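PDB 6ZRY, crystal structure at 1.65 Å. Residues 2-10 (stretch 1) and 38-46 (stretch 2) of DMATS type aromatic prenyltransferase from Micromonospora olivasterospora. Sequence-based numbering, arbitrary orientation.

Stretch 1 2-10: AGLSVSDHL
Stretch 2, residues 38-46: PVGPRPLYE

Stretch 1 runs extended through Gly3, Leu4 and Ser5 (phi/psi -63/158, -63/139, -94/168), then enters a helix at Val6. Stretch 2 leaves a 3-10 segment at Val39, makes a type I turn from Val39 to Arg42, extends at Arg42 and Pro43 (-68/130, -62/140), and turns again, type I, from Pro43 to Glu46. A single beta bridge pairs Ser5 with Pro43, their CA atoms 4.1 Å apart; Ser7 CA lies 4.3 Å from Gly40 CA, and residue numbers rise along one stretch as they fall along the other, in the antiparallel sense.

Three backbone hydrogen bonds fix this register. Leu44 N donates to Leu4 O (2.8 Å, nearly linear at 172°) and Val6 N to Arg42 O (3.0 Å), flanking the bridge; Ser7 N reaches Gly40 O (2.9 Å). The last two bonds occupy amides of the first helical turn, which have no acceptor within the helix. Pro43 lacks an amide hydrogen, but its CA approaches Leu4 O at 3.4 Å, a CA-H...O contact matched by Ser5 CA to Arg42 O at 3.2 Å.

Ser5 (chi1 p) is the N-cap: its short side chain lets OG accept from Asp8 N at 3.0 Å. Asp8 (chi1 m) reciprocates, OD2 accepting from Ser5 N at 2.8 Å. The helix proceeds with His9 N to Ser5 O, 3.2 Å.

Apolar packing lies to one side of this polar frame. Val6 (t) points toward stretch 2, its branched side chain placing CG1 3.7 Å from CG1 of Val39 (t) and CG2 3.9 Å from Leu44 CD2. Leu44 (m, t), the residue most covered here, also sets CD1 3.8 Å from Leu4 CB and 4.1 Å from His9 CB, so its forked end spans several neighbours.

At the margin, Tyr45 (chi1 p, chi2 70°) brings its ring edge to Gly3, CE2 to CA 4.2 Å. Glycine suits this place: an ideal CB would clash with Tyr45 CE2 at 2.8 Å.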

# COMPACT_ATOMS: atom_id res chain seq x y z
N ALA A 2 -6.19 -26.90 18.23
CA ALA A 2 -5.46 -27.13 16.97
C ALA A 2 -4.18 -26.30 16.96
O ALA A 2 -3.95 -25.55 17.91
CB ALA A 2 -6.33 -26.76 15.81
N GLY A 3 -3.40 -26.41 15.89
CA GLY A 3 -2.34 -25.46 15.57
C GLY A 3 -2.93 -24.10 15.29
O GLY A 3 -4.15 -24.01 14.97
N LEU A 4 -2.13 -23.06 15.42
CA LEU A 4 -2.55 -21.69 15.09
C LEU A 4 -2.87 -21.64 13.61
O LEU A 4 -2.15 -22.29 12.84
CB LEU A 4 -1.45 -20.72 15.46
CG LEU A 4 -1.25 -20.56 16.96
CD1 LEU A 4 -0.03 -19.71 17.25
CD2 LEU A 4 -2.46 -19.95 17.57
N SER A 5 -3.94 -20.94 13.25
CA SER A 5 -4.24 -20.57 11.85
C SER A 5 -3.70 -19.17 11.51
O SER A 5 -3.38 -18.37 12.41
CB SER A 5 -5.72 -20.63 11.60
OG SER A 5 -6.39 -19.61 12.35
N VAL A 6 -3.70 -18.85 10.23
CA VAL A 6 -3.39 -17.49 9.77
C VAL A 6 -4.38 -16.50 10.40
O VAL A 6 -3.93 -15.46 10.84
CB VAL A 6 -3.39 -17.42 8.25
CG1 VAL A 6 -3.12 -16.00 7.76
CG2 VAL A 6 -2.42 -18.43 7.66
N SER A 7 -5.67 -16.81 10.41
CA SER A 7 -6.70 -15.95 11.04
C SER A 7 -6.36 -15.72 12.53
O SER A 7 -6.50 -14.55 13.03
CB SER A 7 -8.08 -16.53 10.89
OG SER A 7 -9.02 -15.80 11.71
N ASP A 8 -6.01 -16.77 13.25
CA ASP A 8 -5.68 -16.69 14.69
C ASP A 8 -4.61 -15.59 14.88
O ASP A 8 -4.84 -14.68 15.72
CB ASP A 8 -5.17 -18.02 15.24
CG ASP A 8 -6.19 -19.14 15.31
OD1 ASP A 8 -7.39 -18.85 15.28
OD2 ASP A 8 -5.76 -20.29 15.33
N HIS A 9 -3.53 -15.65 14.09
CA HIS A 9 -2.40 -14.70 14.15
C HIS A 9 -2.91 -13.30 13.78
O HIS A 9 -2.72 -12.36 14.59
CB HIS A 9 -1.28 -15.20 13.25
CG HIS A 9 0.03 -14.52 13.51
ND1 HIS A 9 0.74 -14.72 14.67
CD2 HIS A 9 0.74 -13.63 12.78
CE1 HIS A 9 1.86 -13.96 14.63
NE2 HIS A 9 1.87 -13.31 13.49
N LEU A 10 -3.51 -13.13 12.59
CA LEU A 10 -3.80 -11.78 12.03
C LEU A 10 -4.96 -11.14 12.77
O LEU A 10 -4.93 -9.93 12.96
CB LEU A 10 -4.15 -11.89 10.55
CG LEU A 10 -3.12 -12.54 9.64
CD1 LEU A 10 -3.46 -12.27 8.20
CD2 LEU A 10 -1.74 -12.09 9.93
N PRO A 38 -10.01 -18.39 2.05
CA PRO A 38 -9.57 -19.74 2.42
C PRO A 38 -8.24 -19.80 3.20
O PRO A 38 -7.92 -20.81 3.74
CB PRO A 38 -9.42 -20.42 1.06
CG PRO A 38 -9.04 -19.30 0.13
CD PRO A 38 -9.80 -18.10 0.63
N VAL A 39 -7.50 -18.69 3.23
CA VAL A 39 -6.23 -18.57 4.00
C VAL A 39 -6.54 -18.51 5.50
O VAL A 39 -5.71 -19.00 6.30
CB VAL A 39 -5.45 -17.35 3.52
CG1 VAL A 39 -4.30 -17.00 4.44
CG2 VAL A 39 -4.97 -17.56 2.11
N GLY A 40 -7.68 -17.93 5.88
CA GLY A 40 -7.99 -17.70 7.29
C GLY A 40 -7.81 -18.98 8.12
O GLY A 40 -7.08 -19.00 9.13
N PRO A 41 -8.52 -20.08 7.77
CA PRO A 41 -8.44 -21.31 8.54
C PRO A 41 -7.18 -22.16 8.34
O PRO A 41 -7.04 -23.19 9.03
CB PRO A 41 -9.66 -22.12 8.04
CG PRO A 41 -10.53 -21.12 7.35
CD PRO A 41 -9.56 -20.14 6.74
N ARG A 42 -6.30 -21.75 7.43
CA ARG A 42 -5.08 -22.49 7.06
C ARG A 42 -4.10 -22.49 8.24
O ARG A 42 -3.85 -21.46 8.84
CB ARG A 42 -4.46 -21.87 5.83
CG ARG A 42 -3.39 -22.72 5.20
CD ARG A 42 -2.78 -22.03 4.00
NE ARG A 42 -1.70 -22.84 3.50
CZ ARG A 42 -1.83 -23.78 2.59
NH1 ARG A 42 -3.01 -24.01 2.05
NH2 ARG A 42 -0.78 -24.45 2.18
N PRO A 43 -3.57 -23.66 8.65
CA PRO A 43 -2.57 -23.70 9.73
C PRO A 43 -1.29 -22.92 9.40
O PRO A 43 -0.83 -23.01 8.28
CB PRO A 43 -2.27 -25.20 9.90
CG PRO A 43 -3.45 -25.91 9.25
CD PRO A 43 -3.94 -25.00 8.15
N LEU A 44 -0.72 -22.21 10.38
CA LEU A 44 0.58 -21.49 10.25
C LEU A 44 1.72 -22.46 9.96
O LEU A 44 2.69 -22.00 9.38
CB LEU A 44 0.91 -20.74 11.55
CG LEU A 44 0.16 -19.46 11.85
CD1 LEU A 44 0.77 -18.78 13.06
CD2 LEU A 44 0.14 -18.54 10.65
N TYR A 45 1.65 -23.70 10.40
CA TYR A 45 2.74 -24.71 10.19
C TYR A 45 2.70 -25.23 8.75
O TYR A 45 3.62 -25.96 8.38
CB TYR A 45 2.66 -25.87 11.21
CG TYR A 45 1.41 -26.72 11.18
CD1 TYR A 45 1.15 -27.59 10.12
CD2 TYR A 45 0.50 -26.70 12.23
CE1 TYR A 45 -0.00 -28.37 10.10
CE2 TYR A 45 -0.66 -27.46 12.22
CZ TYR A 45 -0.91 -28.30 11.15
OH TYR A 45 -2.04 -29.06 11.14
N GLU A 46 1.66 -24.93 7.96
CA GLU A 46 1.66 -25.22 6.50
C GLU A 46 2.34 -24.05 5.81
O GLU A 46 2.25 -22.94 6.28
CB GLU A 46 0.24 -25.47 5.98
CG GLU A 46 -0.48 -26.63 6.66
CD GLU A 46 0.09 -28.01 6.36
OE1 GLU A 46 1.00 -28.11 5.50
OE2 GLU A 46 -0.39 -29.00 6.98